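Local coordinates for protein inactive glucansucrase (Lactobacillus reuteri, PDB 5JBD) that belongs to glycoside hydrolase family 70 as an inactive glucansucrase, a large protein built around a TIM-type barrel that carries a bound calcium ion, at residues A[370-378]-A[498-506]; A[523-534]-A[555-563]. All coordinates share one frame; numbering follows the deposited sequence.

Interaction 1. Residues A[370-378]-A[498-506]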
loop_
_atom_site.group_PDB
_atom_site.type_symbol
_atom_site.label_atom_id
_atom_site.label_comp_id
_atom_site.label_asym_id
_atom_site.label_seq_id
_atom_site.Cartn_x
_atom_site.Cartn_y
_atom_site.Cartn_z
ATOM N N ILE A 370 22.773 2.535 -4.467
ATOM C CA ILE A 370 22.781 3.545 -5.545
ATOM C C ILE A 370 23.991 4.513 -5.431
ATOM O O ILE A 370 24.369 5.121 -6.421
ATOM C CB ILE A 370 21.430 4.317 -5.631
ATOM C CG1 ILE A 370 21.217 4.915 -7.032
ATOM C CG2 ILE A 370 21.299 5.372 -4.524
ATOM C CD1 ILE A 370 20.958 3.883 -8.108
ATOM N N VAL A 371 24.590 4.635 -4.239
ATOM C CA VAL A 371 25.847 5.374 -4.036
ATOM C C VAL A 371 27.005 4.458 -3.576
ATOM O O VAL A 371 26.891 3.740 -2.569
ATOM C CB VAL A 371 25.669 6.477 -2.968
ATOM C CG1 VAL A 371 26.860 7.431 -2.966
ATOM C CG2 VAL A 371 24.350 7.238 -3.191
ATOM N N ASN A 372 28.126 4.512 -4.308
ATOM C CA ASN A 372 29.375 3.864 -3.890
ATOM C C ASN A 372 30.024 4.756 -2.844
ATOM O O ASN A 372 30.215 5.941 -3.093
ATOM C CB ASN A 372 30.304 3.667 -5.089
ATOM C CG ASN A 372 31.620 3.012 -4.707
ATOM O OD1 ASN A 372 32.422 3.590 -3.978
ATOM N ND2 ASN A 372 31.848 1.817 -5.195
ATOM N N ARG A 373 30.335 4.204 -1.672
ATOM C CA ARG A 373 30.823 5.017 -0.559
ATOM C C ARG A 373 32.266 4.651 -0.145
ATOM O O ARG A 373 32.669 4.887 0.987
ATOM C CB ARG A 373 29.857 4.932 0.627
ATOM C CG ARG A 373 28.496 5.542 0.332
ATOM C CD ARG A 373 27.554 5.520 1.544
ATOM N NE ARG A 373 26.318 6.264 1.253
ATOM C CZ ARG A 373 25.225 5.754 0.674
ATOM N NH1 ARG A 373 25.160 4.466 0.327
ATOM N NH2 ARG A 373 24.184 6.540 0.430
ATOM N N GLN A 374 33.038 4.088 -1.069
ATOM C CA GLN A 374 34.453 3.809 -0.818
ATOM C C GLN A 374 35.174 5.087 -0.407
ATOM O O GLN A 374 35.869 5.111 0.594
ATOM C CB GLN A 374 35.133 3.197 -2.046
ATOM C CG GLN A 374 36.548 2.690 -1.772
ATOM C CD GLN A 374 36.556 1.310 -1.184
ATOM O OE1 GLN A 374 36.038 0.375 -1.795
ATOM N NE2 GLN A 374 37.175 1.156 -0.005
ATOM N N ASN A 375 35.006 6.140 -1.198
ATOM C CA ASN A 375 35.635 7.418 -0.917
ATOM C C ASN A 375 34.803 8.512 -1.594
ATOM O O ASN A 375 35.116 8.998 -2.689
ATOM C CB ASN A 375 37.095 7.407 -1.384
ATOM C CG ASN A 375 37.932 8.502 -0.742
ATOM O OD1 ASN A 375 37.765 8.842 0.432
ATOM N ND2 ASN A 375 38.868 9.035 -1.513
ATOM N N ASP A 376 33.714 8.862 -0.915
ATOM C CA ASP A 376 32.691 9.774 -1.441
ATOM C C ASP A 376 33.033 11.167 -0.936
ATOM O O ASP A 376 32.746 11.487 0.224
ATOM C CB ASP A 376 31.314 9.307 -0.961
ATOM C CG ASP A 376 30.161 10.170 -1.459
ATOM O OD1 ASP A 376 30.380 11.252 -2.079
ATOM O OD2 ASP A 376 28.989 9.759 -1.183
ATOM N N THR A 377 33.655 11.971 -1.812
ATOM C CA THR A 377 34.237 13.264 -1.424
ATOM C C THR A 377 33.808 14.435 -2.315
ATOM O O THR A 377 34.492 15.459 -2.359
ATOM C CB THR A 377 35.785 13.190 -1.408
ATOM O OG1 THR A 377 36.268 12.959 -2.737
ATOM C CG2 THR A 377 36.266 12.092 -0.481
ATOM N N THR A 378 32.687 14.271 -3.017
ATOM C CA THR A 378 32.113 15.284 -3.882
ATOM C C THR A 378 30.657 15.495 -3.473
ATOM O O THR A 378 30.111 14.726 -2.679
ATOM C CB THR A 378 32.153 14.840 -5.355
ATOM O OG1 THR A 378 31.533 13.553 -5.477
ATOM C CG2 THR A 378 33.601 14.774 -5.878
ATOM N N SER A 498 28.743 14.846 9.086
ATOM C CA SER A 498 28.900 15.743 7.941
ATOM C C SER A 498 30.268 15.486 7.307
ATOM O O SER A 498 31.086 14.783 7.894
ATOM C CB SER A 498 28.759 17.215 8.353
ATOM O OG SER A 498 28.714 18.089 7.233
ATOM N N GLY A 499 30.489 16.034 6.113
ATOM C CA GLY A 499 31.766 15.911 5.404
ATOM C C GLY A 499 31.860 14.692 4.520
ATOM O O GLY A 499 30.878 13.964 4.342
ATOM N N GLY A 500 33.056 14.488 3.951
ATOM C CA GLY A 500 33.345 13.335 3.118
ATOM C C GLY A 500 33.183 12.029 3.864
ATOM O O GLY A 500 33.130 12.003 5.091
ATOM N N GLN A 501 33.060 10.942 3.109
ATOM C CA GLN A 501 32.930 9.613 3.684
ATOM C C GLN A 501 33.910 8.663 3.023
ATOM O O GLN A 501 34.045 8.661 1.793
ATOM C CB GLN A 501 31.520 9.045 3.486
ATOM C CG GLN A 501 31.339 7.653 4.094
ATOM C CD GLN A 501 29.908 7.159 4.029
ATOM O OE1 GLN A 501 29.085 7.725 3.318
ATOM N NE2 GLN A 501 29.601 6.106 4.778
ATOM N N THR A 502 34.541 7.833 3.848
ATOM C CA THR A 502 35.391 6.737 3.389
ATOM C C THR A 502 35.004 5.473 4.141
ATOM O O THR A 502 34.911 5.476 5.365
ATOM C CB THR A 502 36.890 7.056 3.632
ATOM O OG1 THR A 502 37.229 8.293 2.989
ATOM C CG2 THR A 502 37.805 5.937 3.096
ATOM N N MET A 503 34.745 4.405 3.401
ATOM C CA MET A 503 34.461 3.098 3.976
ATOM C C MET A 503 35.581 2.157 3.570
ATOM O O MET A 503 35.844 1.978 2.376
ATOM C CB MET A 503 33.149 2.538 3.463
ATOM C CG MET A 503 31.917 3.324 3.868
ATOM S SD MET A 503 30.373 2.518 3.365
ATOM C CE MET A 503 30.274 1.187 4.541
ATOM N N THR A 504 36.186 1.516 4.558
ATOM C CA THR A 504 37.414 0.745 4.375
ATOM C C THR A 504 37.342 -0.578 5.143
ATOM O O THR A 504 37.022 -0.569 6.324
ATOM C CB THR A 504 38.585 1.579 4.913
ATOM O OG1 THR A 504 38.659 2.816 4.201
ATOM C CG2 THR A 504 39.909 0.860 4.760
ATOM N N LYS A 505 37.614 -1.700 4.475
ATOM C CA LYS A 505 37.685 -2.996 5.158
ATOM C C LYS A 505 38.965 -3.082 5.984
ATOM O O LYS A 505 40.058 -2.814 5.467
ATOM C CB LYS A 505 37.645 -4.162 4.178
ATOM C CG LYS A 505 36.276 -4.393 3.562
ATOM C CD LYS A 505 36.324 -5.538 2.566
ATOM C CE LYS A 505 36.481 -6.879 3.254
ATOM N NZ LYS A 505 36.339 -8.022 2.314
ATOM N N LEU A 506 38.808 -3.422 7.259
ATOM C CA LEU A 506 39.928 -3.590 8.197
ATOM C C LEU A 506 40.409 -5.036 8.248
ATOM O O LEU A 506 41.570 -5.295 8.526
ATOM C CB LEU A 506 39.535 -3.104 9.595
ATOM C CG LEU A 506 39.098 -1.636 9.677
ATOM C CD1 LEU A 506 38.507 -1.354 11.050
ATOM C CD2 LEU A 506 40.228 -0.655 9.352
#

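Interaction 2. Residues A[523-534]-A[555-563]. With ACT (acetate ion), chain D.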
loop_
_atom_site.group_PDB
_atom_site.type_symbol
_atom_site.label_atom_id
_atom_site.label_comp_id
_atom_site.label_asym_id
_atom_site.label_seq_id
_atom_site.Cartn_x
_atom_site.Cartn_y
_atom_site.Cartn_z
ATOM N N ALA A 523 40.046 12.905 3.582
ATOM C CA ALA A 523 41.026 12.543 4.613
ATOM C C ALA A 523 42.253 13.472 4.700
ATOM O O ALA A 523 42.956 13.454 5.703
ATOM C CB ALA A 523 41.495 11.096 4.421
ATOM N N ASN A 524 42.509 14.241 3.646
ATOM C CA ASN A 524 43.653 15.144 3.590
ATOM C C ASN A 524 43.319 16.619 3.874
ATOM O O ASN A 524 44.237 17.437 3.940
ATOM C CB ASN A 524 44.334 15.008 2.222
ATOM C CG ASN A 524 44.774 13.582 1.933
ATOM O OD1 ASN A 524 44.497 13.026 0.870
ATOM N ND2 ASN A 524 45.445 12.989 2.875
ATOM N N SER A 525 42.039 16.950 4.070
ATOM C CA SER A 525 41.609 18.341 4.309
ATOM C C SER A 525 41.844 18.766 5.744
ATOM O O SER A 525 41.707 17.962 6.650
ATOM C CB SER A 525 40.108 18.512 4.035
ATOM O OG SER A 525 39.735 17.958 2.795
ATOM N N ASN A 526 42.143 20.048 5.943
ATOM C CA ASN A 526 42.255 20.635 7.288
ATOM C C ASN A 526 40.919 21.080 7.881
ATOM O O ASN A 526 40.806 21.203 9.109
ATOM C CB ASN A 526 43.195 21.842 7.277
ATOM C CG ASN A 526 44.633 21.453 7.023
ATOM O OD1 ASN A 526 45.254 21.938 6.081
ATOM N ND2 ASN A 526 45.164 20.561 7.854
ATOM N N GLY A 527 39.933 21.346 7.020
ATOM C CA GLY A 527 38.619 21.825 7.456
ATOM C C GLY A 527 38.456 23.317 7.213
ATOM O O GLY A 527 39.367 24.088 7.516
ATOM N N THR A 528 37.295 23.718 6.678
ATOM C CA THR A 528 37.013 25.121 6.340
ATOM C C THR A 528 35.896 25.753 7.178
ATOM O O THR A 528 35.492 26.876 6.903
ATOM C CB THR A 528 36.596 25.245 4.869
ATOM O OG1 THR A 528 35.447 24.422 4.640
ATOM C CG2 THR A 528 37.741 24.831 3.955
ATOM N N ASP A 529 35.406 25.045 8.191
ATOM C CA ASP A 529 34.229 25.471 8.971
ATOM C C ASP A 529 34.634 25.536 10.430
ATOM O O ASP A 529 35.489 24.765 10.868
ATOM C CB ASP A 529 33.093 24.457 8.771
ATOM C CG ASP A 529 31.750 24.959 9.258
ATOM O OD1 ASP A 529 31.482 24.921 10.480
ATOM O OD2 ASP A 529 30.938 25.348 8.404
ATOM N N LYS A 530 34.003 26.421 11.198
ATOM C CA LYS A 530 34.263 26.495 12.642
ATOM C C LYS A 530 33.903 25.190 13.394
ATOM O O LYS A 530 34.384 24.975 14.497
ATOM C CB LYS A 530 33.579 27.722 13.276
ATOM C CG LYS A 530 32.065 27.644 13.350
ATOM C CD LYS A 530 31.423 28.993 13.657
ATOM C CE LYS A 530 29.902 28.864 13.663
ATOM N NZ LYS A 530 29.208 30.182 13.671
ATOM N N LEU A 531 33.057 24.341 12.801
ATOM C CA LEU A 531 32.729 23.029 13.375
ATOM C C LEU A 531 33.532 21.868 12.787
ATOM O O LEU A 531 33.295 20.724 13.155
ATOM C CB LEU A 531 31.215 22.761 13.231
ATOM C CG LEU A 531 30.279 23.798 13.865
ATOM C CD1 LEU A 531 28.817 23.388 13.691
ATOM C CD2 LEU A 531 30.595 23.993 15.347
ATOM N N SER A 532 34.489 22.149 11.896
ATOM C CA SER A 532 35.268 21.101 11.239
ATOM C C SER A 532 35.986 20.225 12.260
ATOM O O SER A 532 35.810 19.007 12.277
ATOM C CB SER A 532 36.276 21.698 10.247
ATOM O OG SER A 532 35.631 22.169 9.067
ATOM N N ARG A 533 36.759 20.862 13.134
ATOM C CA ARG A 533 37.564 20.155 14.140
ATOM C C ARG A 533 36.743 19.194 15.027
ATOM O O ARG A 533 37.174 18.064 15.308
ATOM C CB ARG A 533 38.283 21.172 15.040
ATOM C CG ARG A 533 39.103 20.577 16.186
ATOM C CD ARG A 533 40.202 19.649 15.698
ATOM N NE ARG A 533 41.062 19.213 16.804
ATOM C CZ ARG A 533 42.184 18.503 16.667
ATOM N NH1 ARG A 533 42.629 18.115 15.459
ATOM N NH2 ARG A 533 42.880 18.170 17.754
ATOM N N THR A 534 35.575 19.654 15.470
ATOM C CA THR A 534 34.798 18.940 16.492
ATOM C C THR A 534 33.638 18.111 15.914
ATOM O O THR A 534 32.753 17.685 16.659
ATOM C CB THR A 534 34.262 19.935 17.549
ATOM O OG1 THR A 534 33.546 20.988 16.890
ATOM C CG2 THR A 534 35.404 20.528 18.367
ATOM N N ASN A 555 41.438 5.691 10.183
ATOM C CA ASN A 555 41.868 7.003 9.730
ATOM C C ASN A 555 40.751 8.037 9.889
ATOM O O ASN A 555 39.837 8.107 9.058
ATOM C CB ASN A 555 42.337 6.970 8.278
ATOM C CG ASN A 555 42.893 8.308 7.826
ATOM O OD1 ASN A 555 43.150 9.191 8.654
ATOM N ND2 ASN A 555 43.127 8.457 6.526
ATOM N N MET A 556 40.858 8.869 10.923
ATOM C CA MET A 556 39.893 9.950 11.165
ATOM C C MET A 556 40.118 11.175 10.265
ATOM O O MET A 556 39.225 12.024 10.141
ATOM C CB MET A 556 39.923 10.364 12.642
ATOM C CG MET A 556 39.767 9.205 13.630
ATOM S SD MET A 556 38.265 8.226 13.388
ATOM C CE MET A 556 37.024 9.415 13.868
ATOM N N GLY A 557 41.303 11.271 9.667
ATOM C CA GLY A 557 41.661 12.359 8.765
ATOM C C GLY A 557 42.623 13.368 9.362
ATOM O O GLY A 557 42.738 13.490 10.584
ATOM N N ARG A 558 43.275 14.124 8.482
ATOM C CA ARG A 558 44.264 15.139 8.862
ATOM C C ARG A 558 43.678 16.278 9.694
ATOM O O ARG A 558 44.403 16.923 10.433
ATOM C CB ARG A 558 44.949 15.752 7.619
ATOM C CG ARG A 558 45.830 14.793 6.837
ATOM C CD ARG A 558 47.124 14.499 7.584
ATOM N NE ARG A 558 47.870 13.411 6.958
ATOM C CZ ARG A 558 48.912 12.793 7.511
ATOM N NH1 ARG A 558 49.363 13.154 8.717
ATOM N NH2 ARG A 558 49.517 11.805 6.844
ATOM N N ALA A 559 42.373 16.516 9.576
ATOM C CA ALA A 559 41.699 17.502 10.418
ATOM C C ALA A 559 41.590 17.080 11.873
ATOM O O ALA A 559 41.221 17.898 12.707
ATOM C CB ALA A 559 40.306 17.806 9.864
ATOM N N HIS A 560 41.912 15.820 12.189
ATOM C CA HIS A 560 41.656 15.262 13.502
ATOM C C HIS A 560 42.863 14.588 14.168
ATOM O O HIS A 560 42.721 13.558 14.828
ATOM C CB HIS A 560 40.492 14.291 13.376
ATOM C CG HIS A 560 39.253 14.933 12.832
ATOM N ND1 HIS A 560 38.501 15.816 13.569
ATOM C CD2 HIS A 560 38.673 14.866 11.614
ATOM C CE1 HIS A 560 37.493 16.249 12.834
ATOM N NE2 HIS A 560 37.573 15.686 11.642
ATOM N N ALA A 561 44.030 15.211 14.034
ATOM C CA ALA A 561 45.261 14.742 14.703
ATOM C C ALA A 561 45.261 15.200 16.151
ATOM O O ALA A 561 44.718 16.257 16.477
ATOM C CB ALA A 561 46.500 15.257 13.987
ATOM N N ASN A 562 45.838 14.378 17.027
ATOM C CA ASN A 562 45.986 14.704 18.449
ATOM C C ASN A 562 44.649 15.129 19.058
ATOM O O ASN A 562 44.548 16.171 19.717
ATOM C CB ASN A 562 47.060 15.790 18.637
ATOM C CG ASN A 562 48.401 15.414 18.001
ATOM O OD1 ASN A 562 48.929 16.146 17.159
ATOM N ND2 ASN A 562 48.935 14.259 18.380
ATOM N N GLN A 563 43.632 14.306 18.831
ATOM C CA GLN A 563 42.269 14.645 19.217
ATOM C C GLN A 563 41.593 13.557 20.027
ATOM O O GLN A 563 41.710 12.374 19.709
ATOM C CB GLN A 563 41.436 14.959 17.975
ATOM C CG GLN A 563 40.055 15.493 18.329
ATOM C CD GLN A 563 39.309 16.091 17.160
ATOM O OE1 GLN A 563 39.749 16.034 16.011
ATOM N NE2 GLN A 563 38.144 16.669 17.457
HETATM C C ACT D . 41.235 22.516 3.203
HETATM O O ACT D . 40.349 22.297 4.061
HETATM O OXT ACT D . 42.277 21.828 3.145
HETATM C CH3 ACT D . 41.047 23.631 2.215
HETATM O O HOH W 1 44.436 11.026 6.006
HETATM O O HOH W 2 40.833 15.516 7.058
HETATM O O HOH W 3 40.590 20.626 12.013
#

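Interaction 1. Residues A[370-378]-A[498-506]
With CG set trans to the backbone N (chi1 -179°), Q501 extends its amide across R373. R373 sets CG opposite its own carbonyl carbon and is straight as far as NE. The two chains cross at a slant, with amide and guanidinium planes 50° apart. OE1 of Q501 comes to 3.2 Å from CD of R373, at the edge of the guanidinium and near its plane. Backbone atoms of K457 serve Q501 OE1 and R373 NE, while Q501 NE2 bonds S513 OG and R373 NH1 bonds S369 OG. SD of M503 rests 3.7 Å from CB of R373.

N375 and T502 lie side by side and point the same way. T502 OG1 donates to N375 OD1 at 2.7 Å, 17° from the carbonyl plane, and also bonds Y516 OH. Their backbones form an antiparallel non-hydrogen-bonded pair. D376 and Q501 make the next, hydrogen-bonded pair, with D376 N to Q501 O at 2.7 Å and Q501 N to D376 O at 3.0 Å. M503 N bonds Q374 O at 3.1 Å and R373 O more weakly.

The short strand 375-376 thus adds to an antiparallel sheet beside strand 501-505, which pairs with strand 510-515 in turn. M503 also touches L365 and I366 of helix 364-367.

Interaction 2. Residues A[523-534]-A[555-563]
R533 reaches the backbone of 559-561 with its guanidinium, and here the contact is tight. R533 NH1 and R533 NH2 both grip A561 O end-on, at 3.0 Å and 2.9 Å. R533 NH1 also bonds A559 O at 3.1 Å. The bend at chi2 (60°) turns the chain back toward 555-563. The amide of Q563 stacks on the guanidinium, with the planes 13° apart. Q563 NE2 donates to R533 O at 2.7 Å, and Q563 OE1 accepts from H560 ND1 at 2.8 Å. The two bonds fix the rotation of the amide. H560 in turn donates through NE2 to Y516 O.

The other half is looser and wetter. One direct bond holds it, R558 N to A523 O at 2.9 Å. Water 1 bridges A523 O and N555 ND2, water 2 joins S525 O to A559 N, and water 3 spans N526 O and A559 O. An acetate ion lies beside 525-528; its O accepts from G527 N at 3.1 Å, and its OXT more weakly from N526 N.

The contact joins two loops, one between strands 510-515 and 537-542, the other between strands 550-555 and 564-571. H560 and M556 both touch Y565 of strand 564-571.

Overall arrangement
The two contacts follow one another along the chain, in a region consistent with the beta domain (domain C) inserted between barrel strands 460-464 and 652-654. Interaction 1 lies at the edge of an antiparallel sheet, and interaction 2 in loops next to strands of the same region, farther out, 45 Å from the centre of the chain against 34 Å. Their centres are 16 Å apart and their nearest atoms about 5 Å apart. Y516 connects them: its OH meets T502 of interaction 1, and its backbone O meets H560 of interaction 2. Neither includes a calcium ligand (E237, D243, N287 and N751). The acetate of interaction 2 probably comes from the crystallisation liquor.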